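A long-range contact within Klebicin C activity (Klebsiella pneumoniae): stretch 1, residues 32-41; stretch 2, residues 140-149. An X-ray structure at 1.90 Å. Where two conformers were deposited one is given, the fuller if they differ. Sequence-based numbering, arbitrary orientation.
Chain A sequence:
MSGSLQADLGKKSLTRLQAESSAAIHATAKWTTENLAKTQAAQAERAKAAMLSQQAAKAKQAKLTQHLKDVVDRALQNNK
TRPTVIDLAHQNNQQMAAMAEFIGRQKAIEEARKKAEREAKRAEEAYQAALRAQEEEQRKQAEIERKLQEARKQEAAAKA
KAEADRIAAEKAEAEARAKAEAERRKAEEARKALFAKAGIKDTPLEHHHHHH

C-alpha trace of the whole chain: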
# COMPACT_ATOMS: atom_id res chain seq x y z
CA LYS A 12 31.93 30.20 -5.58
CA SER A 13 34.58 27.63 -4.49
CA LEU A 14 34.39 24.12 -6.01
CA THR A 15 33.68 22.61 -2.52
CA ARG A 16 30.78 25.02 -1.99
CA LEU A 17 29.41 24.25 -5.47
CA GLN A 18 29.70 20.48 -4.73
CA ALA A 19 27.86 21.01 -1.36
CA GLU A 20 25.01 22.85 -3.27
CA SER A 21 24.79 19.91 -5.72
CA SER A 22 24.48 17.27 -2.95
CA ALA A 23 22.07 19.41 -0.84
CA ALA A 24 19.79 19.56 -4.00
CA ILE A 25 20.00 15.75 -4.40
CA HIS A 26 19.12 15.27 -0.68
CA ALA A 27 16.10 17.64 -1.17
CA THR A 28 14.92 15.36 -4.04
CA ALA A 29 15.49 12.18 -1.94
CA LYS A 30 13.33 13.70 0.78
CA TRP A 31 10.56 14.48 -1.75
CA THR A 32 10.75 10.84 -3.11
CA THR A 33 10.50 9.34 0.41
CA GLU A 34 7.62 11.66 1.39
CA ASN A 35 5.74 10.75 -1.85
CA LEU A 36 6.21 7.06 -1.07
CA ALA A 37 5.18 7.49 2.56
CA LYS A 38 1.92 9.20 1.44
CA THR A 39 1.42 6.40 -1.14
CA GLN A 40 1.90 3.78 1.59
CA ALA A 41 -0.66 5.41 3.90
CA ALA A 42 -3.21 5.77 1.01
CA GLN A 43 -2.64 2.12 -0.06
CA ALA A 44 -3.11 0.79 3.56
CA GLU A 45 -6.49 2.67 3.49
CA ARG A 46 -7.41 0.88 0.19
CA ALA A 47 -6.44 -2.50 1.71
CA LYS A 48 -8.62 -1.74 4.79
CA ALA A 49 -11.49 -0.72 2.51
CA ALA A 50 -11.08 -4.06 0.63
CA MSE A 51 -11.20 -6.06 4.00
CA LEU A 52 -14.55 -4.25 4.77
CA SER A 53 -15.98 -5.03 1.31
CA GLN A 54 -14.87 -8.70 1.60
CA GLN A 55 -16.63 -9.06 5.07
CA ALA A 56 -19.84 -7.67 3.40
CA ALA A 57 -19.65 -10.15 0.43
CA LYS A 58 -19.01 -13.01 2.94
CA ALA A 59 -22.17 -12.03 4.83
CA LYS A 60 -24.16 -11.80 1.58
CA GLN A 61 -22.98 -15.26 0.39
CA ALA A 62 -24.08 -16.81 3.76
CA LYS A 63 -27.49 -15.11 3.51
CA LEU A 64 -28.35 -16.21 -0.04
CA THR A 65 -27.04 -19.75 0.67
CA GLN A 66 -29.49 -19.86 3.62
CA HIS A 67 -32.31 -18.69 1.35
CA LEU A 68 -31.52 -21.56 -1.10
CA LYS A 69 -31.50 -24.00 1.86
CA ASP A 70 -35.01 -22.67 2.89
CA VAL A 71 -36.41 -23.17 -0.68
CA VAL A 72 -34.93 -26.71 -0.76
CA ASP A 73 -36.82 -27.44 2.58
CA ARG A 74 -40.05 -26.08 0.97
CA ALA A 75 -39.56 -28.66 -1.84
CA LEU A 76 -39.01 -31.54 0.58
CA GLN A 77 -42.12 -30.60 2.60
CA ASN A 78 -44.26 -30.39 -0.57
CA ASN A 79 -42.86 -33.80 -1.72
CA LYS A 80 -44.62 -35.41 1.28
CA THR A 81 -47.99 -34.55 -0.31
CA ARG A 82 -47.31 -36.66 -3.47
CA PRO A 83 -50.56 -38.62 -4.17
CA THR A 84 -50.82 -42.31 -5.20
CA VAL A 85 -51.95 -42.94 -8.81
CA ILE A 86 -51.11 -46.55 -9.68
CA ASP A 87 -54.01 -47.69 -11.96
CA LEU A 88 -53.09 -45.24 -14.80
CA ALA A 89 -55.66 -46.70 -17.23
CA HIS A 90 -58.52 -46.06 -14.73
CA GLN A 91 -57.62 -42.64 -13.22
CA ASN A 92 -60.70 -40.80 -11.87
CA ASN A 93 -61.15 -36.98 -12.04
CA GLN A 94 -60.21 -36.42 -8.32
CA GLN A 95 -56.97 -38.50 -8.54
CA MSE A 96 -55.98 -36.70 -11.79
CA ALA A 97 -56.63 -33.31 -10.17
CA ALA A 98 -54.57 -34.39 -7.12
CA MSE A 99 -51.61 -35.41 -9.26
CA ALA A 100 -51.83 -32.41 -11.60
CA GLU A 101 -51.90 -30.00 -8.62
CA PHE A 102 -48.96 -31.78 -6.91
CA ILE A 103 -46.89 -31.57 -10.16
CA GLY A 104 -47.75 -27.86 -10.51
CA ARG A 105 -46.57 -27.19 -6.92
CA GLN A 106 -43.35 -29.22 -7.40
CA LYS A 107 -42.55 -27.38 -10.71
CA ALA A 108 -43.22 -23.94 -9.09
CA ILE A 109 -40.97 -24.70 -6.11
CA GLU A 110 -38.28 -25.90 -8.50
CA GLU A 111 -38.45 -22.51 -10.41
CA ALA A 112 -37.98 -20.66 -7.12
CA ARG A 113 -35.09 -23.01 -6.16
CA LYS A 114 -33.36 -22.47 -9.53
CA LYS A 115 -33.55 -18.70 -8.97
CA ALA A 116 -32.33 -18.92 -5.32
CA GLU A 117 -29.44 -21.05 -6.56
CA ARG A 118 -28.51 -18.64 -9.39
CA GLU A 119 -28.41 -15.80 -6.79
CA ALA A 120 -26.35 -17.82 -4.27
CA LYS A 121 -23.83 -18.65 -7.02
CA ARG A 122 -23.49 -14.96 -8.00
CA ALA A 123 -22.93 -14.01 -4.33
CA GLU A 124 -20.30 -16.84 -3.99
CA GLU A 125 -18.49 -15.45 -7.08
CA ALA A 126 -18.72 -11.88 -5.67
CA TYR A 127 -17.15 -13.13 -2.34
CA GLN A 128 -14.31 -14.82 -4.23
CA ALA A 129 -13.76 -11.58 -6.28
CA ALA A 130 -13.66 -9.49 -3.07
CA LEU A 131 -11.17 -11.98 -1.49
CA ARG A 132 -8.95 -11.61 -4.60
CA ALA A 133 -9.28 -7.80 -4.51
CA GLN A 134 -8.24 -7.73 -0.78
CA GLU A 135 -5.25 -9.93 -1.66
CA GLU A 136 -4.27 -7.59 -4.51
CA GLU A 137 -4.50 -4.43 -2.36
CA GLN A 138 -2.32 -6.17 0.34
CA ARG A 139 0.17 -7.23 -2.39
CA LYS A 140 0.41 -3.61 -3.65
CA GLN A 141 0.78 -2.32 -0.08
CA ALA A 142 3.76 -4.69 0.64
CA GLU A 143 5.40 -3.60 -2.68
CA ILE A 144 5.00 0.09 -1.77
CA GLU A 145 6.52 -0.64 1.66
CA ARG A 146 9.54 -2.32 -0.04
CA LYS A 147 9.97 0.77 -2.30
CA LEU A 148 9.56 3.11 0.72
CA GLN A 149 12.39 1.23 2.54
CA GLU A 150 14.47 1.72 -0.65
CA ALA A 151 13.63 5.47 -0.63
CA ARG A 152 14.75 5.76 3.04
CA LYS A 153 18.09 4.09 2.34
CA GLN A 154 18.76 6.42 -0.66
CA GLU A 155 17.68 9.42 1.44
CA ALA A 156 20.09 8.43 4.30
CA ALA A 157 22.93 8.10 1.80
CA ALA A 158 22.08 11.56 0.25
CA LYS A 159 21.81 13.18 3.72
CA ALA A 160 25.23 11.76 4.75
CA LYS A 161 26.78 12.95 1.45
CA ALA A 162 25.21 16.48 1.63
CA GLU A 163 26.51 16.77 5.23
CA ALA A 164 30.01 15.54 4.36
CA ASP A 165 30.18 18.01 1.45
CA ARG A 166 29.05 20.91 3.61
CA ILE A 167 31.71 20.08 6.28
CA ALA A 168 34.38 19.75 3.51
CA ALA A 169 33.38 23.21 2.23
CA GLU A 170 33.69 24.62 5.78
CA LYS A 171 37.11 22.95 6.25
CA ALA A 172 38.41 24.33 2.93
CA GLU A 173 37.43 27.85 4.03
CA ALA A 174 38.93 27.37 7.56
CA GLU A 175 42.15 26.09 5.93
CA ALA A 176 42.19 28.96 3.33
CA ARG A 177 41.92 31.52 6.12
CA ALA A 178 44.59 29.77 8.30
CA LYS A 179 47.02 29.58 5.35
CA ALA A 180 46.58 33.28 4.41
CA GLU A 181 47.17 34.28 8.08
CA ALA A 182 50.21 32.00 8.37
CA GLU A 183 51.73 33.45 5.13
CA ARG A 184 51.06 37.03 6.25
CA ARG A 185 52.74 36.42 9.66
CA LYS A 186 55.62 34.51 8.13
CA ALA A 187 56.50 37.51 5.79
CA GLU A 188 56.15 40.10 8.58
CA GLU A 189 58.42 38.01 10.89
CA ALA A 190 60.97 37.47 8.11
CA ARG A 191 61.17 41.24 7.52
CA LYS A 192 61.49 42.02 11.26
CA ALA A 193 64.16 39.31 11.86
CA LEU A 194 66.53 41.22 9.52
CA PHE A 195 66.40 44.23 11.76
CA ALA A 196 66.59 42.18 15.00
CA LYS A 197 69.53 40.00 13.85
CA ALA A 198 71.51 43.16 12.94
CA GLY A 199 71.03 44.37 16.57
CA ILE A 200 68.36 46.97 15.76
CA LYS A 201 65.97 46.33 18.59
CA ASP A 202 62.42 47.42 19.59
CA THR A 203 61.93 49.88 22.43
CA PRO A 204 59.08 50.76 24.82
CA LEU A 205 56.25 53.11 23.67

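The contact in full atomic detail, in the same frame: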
# COMPACT_ATOMS: atom_id res chain seq x y z
N THR A 32 11.06 12.24 -2.71
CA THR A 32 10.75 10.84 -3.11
C THR A 32 10.25 10.01 -1.92
O THR A 32 9.23 9.31 -2.05
CB THR A 32 12.03 10.25 -3.67
OG1 THR A 32 12.23 10.92 -4.91
CG2 THR A 32 11.91 8.67 -3.91
N THR A 33 10.94 10.10 -0.77
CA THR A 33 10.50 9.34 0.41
C THR A 33 9.12 9.81 0.88
O THR A 33 8.27 8.98 1.13
CB THR A 33 11.51 9.56 1.55
OG1 THR A 33 12.75 9.06 1.17
CG2 THR A 33 11.07 8.86 2.90
N GLU A 34 8.90 11.11 0.96
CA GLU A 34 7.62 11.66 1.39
C GLU A 34 6.48 11.22 0.47
O GLU A 34 5.37 10.93 0.97
CB GLU A 34 7.70 13.20 1.48
CG GLU A 34 8.54 13.71 2.64
CD GLU A 34 9.01 15.17 2.59
OE1 GLU A 34 8.82 15.84 1.55
OE2 GLU A 34 9.62 15.62 3.58
N ASN A 35 6.73 11.20 -0.85
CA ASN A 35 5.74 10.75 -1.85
C ASN A 35 5.41 9.27 -1.64
O ASN A 35 4.23 8.89 -1.68
CB ASN A 35 6.24 11.05 -3.28
CG ASN A 35 5.30 10.53 -4.38
OD1 ASN A 35 4.18 11.02 -4.49
ND2 ASN A 35 5.70 9.46 -5.15
N LEU A 36 6.43 8.46 -1.34
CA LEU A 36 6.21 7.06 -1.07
C LEU A 36 5.52 6.82 0.24
O LEU A 36 4.70 5.88 0.33
CB LEU A 36 7.54 6.25 -1.20
CG LEU A 36 7.74 5.76 -2.65
CD1 LEU A 36 9.23 5.44 -2.90
CD2 LEU A 36 6.87 4.46 -2.97
N ALA A 37 5.81 7.63 1.24
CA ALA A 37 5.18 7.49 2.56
C ALA A 37 3.67 7.82 2.42
O ALA A 37 2.82 7.12 3.00
CB ALA A 37 5.86 8.43 3.53
N LYS A 38 3.34 8.86 1.64
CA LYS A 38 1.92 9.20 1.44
C LYS A 38 1.23 8.08 0.65
O LYS A 38 0.07 7.72 0.96
CB LYS A 38 1.81 10.53 0.67
CG LYS A 38 2.08 11.64 1.68
CD LYS A 38 1.88 13.06 1.21
CE LYS A 38 1.77 14.01 2.40
NZ LYS A 38 3.05 14.11 3.18
N THR A 39 1.94 7.53 -0.34
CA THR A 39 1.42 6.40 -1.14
C THR A 39 1.17 5.18 -0.25
O THR A 39 0.13 4.49 -0.43
CB THR A 39 2.40 6.01 -2.27
OG1 THR A 39 2.57 7.17 -3.14
CG2 THR A 39 1.80 4.94 -3.13
N GLN A 40 2.07 4.92 0.68
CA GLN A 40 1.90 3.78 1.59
C GLN A 40 0.66 3.93 2.43
O GLN A 40 -0.15 2.97 2.56
CB GLN A 40 3.17 3.60 2.47
CG GLN A 40 3.19 2.36 3.34
CD GLN A 40 2.31 2.44 4.59
OE1 GLN A 40 2.07 3.52 5.15
NE2 GLN A 40 1.86 1.28 5.10
N ALA A 41 0.49 5.13 3.00
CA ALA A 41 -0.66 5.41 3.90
C ALA A 41 -1.96 5.32 3.09
O ALA A 41 -2.93 4.73 3.58
CB ALA A 41 -0.50 6.82 4.53
N LYS A 140 -0.09 -4.94 -3.24
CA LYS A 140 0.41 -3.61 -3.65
C LYS A 140 0.97 -2.85 -2.45
O LYS A 140 1.97 -2.13 -2.56
CB LYS A 140 -0.71 -2.80 -4.29
CG LYS A 140 -1.15 -3.45 -5.59
CD LYS A 140 -2.09 -2.63 -6.43
CE LYS A 140 -3.37 -2.36 -5.74
NZ LYS A 140 -4.21 -1.36 -6.48
N GLN A 141 0.29 -2.96 -1.30
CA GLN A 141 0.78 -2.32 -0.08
C GLN A 141 2.19 -2.81 0.30
O GLN A 141 3.06 -1.98 0.59
CB GLN A 141 -0.21 -2.58 1.09
CG GLN A 141 0.20 -1.69 2.31
CD GLN A 141 -0.66 -2.01 3.53
OE1 GLN A 141 -1.84 -2.37 3.38
NE2 GLN A 141 -0.08 -1.94 4.72
N ALA A 142 2.44 -4.13 0.29
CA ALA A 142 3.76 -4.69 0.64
C ALA A 142 4.81 -4.21 -0.39
O ALA A 142 5.95 -3.93 -0.01
CB ALA A 142 3.69 -6.24 0.66
N GLU A 143 4.43 -4.08 -1.66
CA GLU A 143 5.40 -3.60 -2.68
C GLU A 143 5.73 -2.14 -2.45
O GLU A 143 6.89 -1.73 -2.58
CB GLU A 143 4.90 -3.88 -4.10
CG GLU A 143 5.86 -3.32 -5.15
CD GLU A 143 7.32 -3.77 -5.08
OE1 GLU A 143 7.60 -4.87 -4.55
OE2 GLU A 143 8.19 -3.03 -5.60
N ILE A 144 4.73 -1.31 -2.15
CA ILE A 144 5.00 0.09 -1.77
C ILE A 144 5.90 0.18 -0.55
O ILE A 144 6.81 1.02 -0.49
CB ILE A 144 3.69 0.89 -1.55
CG1 ILE A 144 2.98 1.12 -2.91
CG2 ILE A 144 3.98 2.26 -0.86
CD1 ILE A 144 3.84 1.81 -3.98
N GLU A 145 5.66 -0.66 0.44
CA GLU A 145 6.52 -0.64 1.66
C GLU A 145 7.97 -1.02 1.29
O GLU A 145 8.92 -0.40 1.83
CB GLU A 145 5.94 -1.62 2.72
CG GLU A 145 4.64 -1.02 3.25
CD GLU A 145 3.69 -1.93 4.00
OE1 GLU A 145 3.88 -3.17 3.99
OE2 GLU A 145 2.77 -1.38 4.64
N ARG A 146 8.16 -1.97 0.36
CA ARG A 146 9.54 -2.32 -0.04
C ARG A 146 10.19 -1.10 -0.74
O ARG A 146 11.37 -0.78 -0.49
CB ARG A 146 9.51 -3.52 -1.00
CG ARG A 146 10.86 -4.17 -1.23
CD ARG A 146 10.81 -5.14 -2.46
NE ARG A 146 10.55 -4.38 -3.69
CZ ARG A 146 11.46 -3.70 -4.36
NH1 ARG A 146 12.74 -3.74 -3.99
NH2 ARG A 146 11.11 -2.96 -5.41
N LYS A 147 9.43 -0.41 -1.58
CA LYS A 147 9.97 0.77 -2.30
C LYS A 147 10.24 1.91 -1.30
O LYS A 147 11.21 2.65 -1.44
CB LYS A 147 8.95 1.27 -3.37
CG LYS A 147 8.91 0.31 -4.57
CD LYS A 147 8.30 1.05 -5.78
CE LYS A 147 8.59 0.27 -7.05
NZ LYS A 147 7.70 -0.88 -7.12
N LEU A 148 9.38 2.07 -0.29
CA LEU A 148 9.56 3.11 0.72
C LEU A 148 10.85 2.83 1.52
O LEU A 148 11.60 3.78 1.83
CB LEU A 148 8.34 3.11 1.66
CG LEU A 148 8.43 4.08 2.90
CD1 LEU A 148 8.74 5.60 2.45
CD2 LEU A 148 7.12 3.99 3.75
N GLN A 149 11.12 1.56 1.84
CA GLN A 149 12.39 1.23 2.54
C GLN A 149 13.60 1.62 1.62
O GLN A 149 14.58 2.20 2.12
CB GLN A 149 12.47 -0.25 2.90
CG GLN A 149 13.84 -0.70 3.44
CD GLN A 149 13.61 -2.02 4.16
OE1 GLN A 149 13.27 -2.05 5.36
NE2 GLN A 149 13.76 -3.15 3.47

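Two long helices of one chain, whose touching residues lie at least 101 positions apart in sequence, pack side by side in an antiparallel pair held by a small aliphatic seam, knobs-into-holes packing and one hydrogen bond between side chains. The angle between their N-to-C directions is 160°, their axes approach to 9.2 Å, and together they bury 456 Å². The register is set by two CA pairs: Leu36 CA to Leu148 CA, 5.5 Å, and Gln40 CA to Ile144 CA, 5.9 Å.

Leu148, buried, is the knob of the second helix. Its CA-to-CB bond points sideways, but with chi1 t and chi2 p its end comes nearer to the first helix and sits among Thr33, Leu36, Ala37 and Gln40. Leu148 CD1 lies 3.9 Å from Leu36 CB and 4.2 Å from Ala37 CB, and it also rests on backbone, 3.7 Å from Thr33 O and 3.8 Å from Ala37 N. That oxygen and nitrogen are already paired in the helix (Ala37 N to Thr33 O, 2.8 Å), so a methyl group can cover them without leaving either unsatisfied. The short side chain of Ala37 takes up little room beside the leucine.

Leu36 and Ile144 both point toward the opposing helix. Leu36 CD2 meets Ile144 CD1 at 4.2 Å and Lys147 CB at 3.8 Å; Ile144 CG2 packs 3.6 Å from Gln40 CA, while Ile144 CD1 reaches Thr39 CG2 at 3.8 Å. Thr39 thus offers its methyl to the contact, and its hydroxyl OG1 bonds back to Asn35 O within its own helix (2.8 Å).

Gln40 is the reciprocal knob, set among Gln141, Ile144, Glu145 and Leu148. Its aliphatic part lies against the hydrophobic residues, with Gln40 CB 3.7 Å from Ile144 CG2 and 4.2 Å from Leu148 CD2. Its chi1 t, chi2 m conformation brings the amide to Glu145, where Gln40 NE2 donates to Glu145 OE2 at 2.8 Å, the only hydrogen bond between the stretches. The same carboxylate oxygen accepts from Gln141 NE2 (2.9 Å to Glu145 OE2), so one acidic group gathers two amides.

Lys147 starts toward the first helix but its end leads away: its methylene CB serves the packing while Lys147 NZ forms a salt bridge with Glu143 OE2 at 2.7 Å. Arg146 NH2 joins the same oxygen, Glu143 OE2, at 2.9 Å, a charged cluster within the second helix.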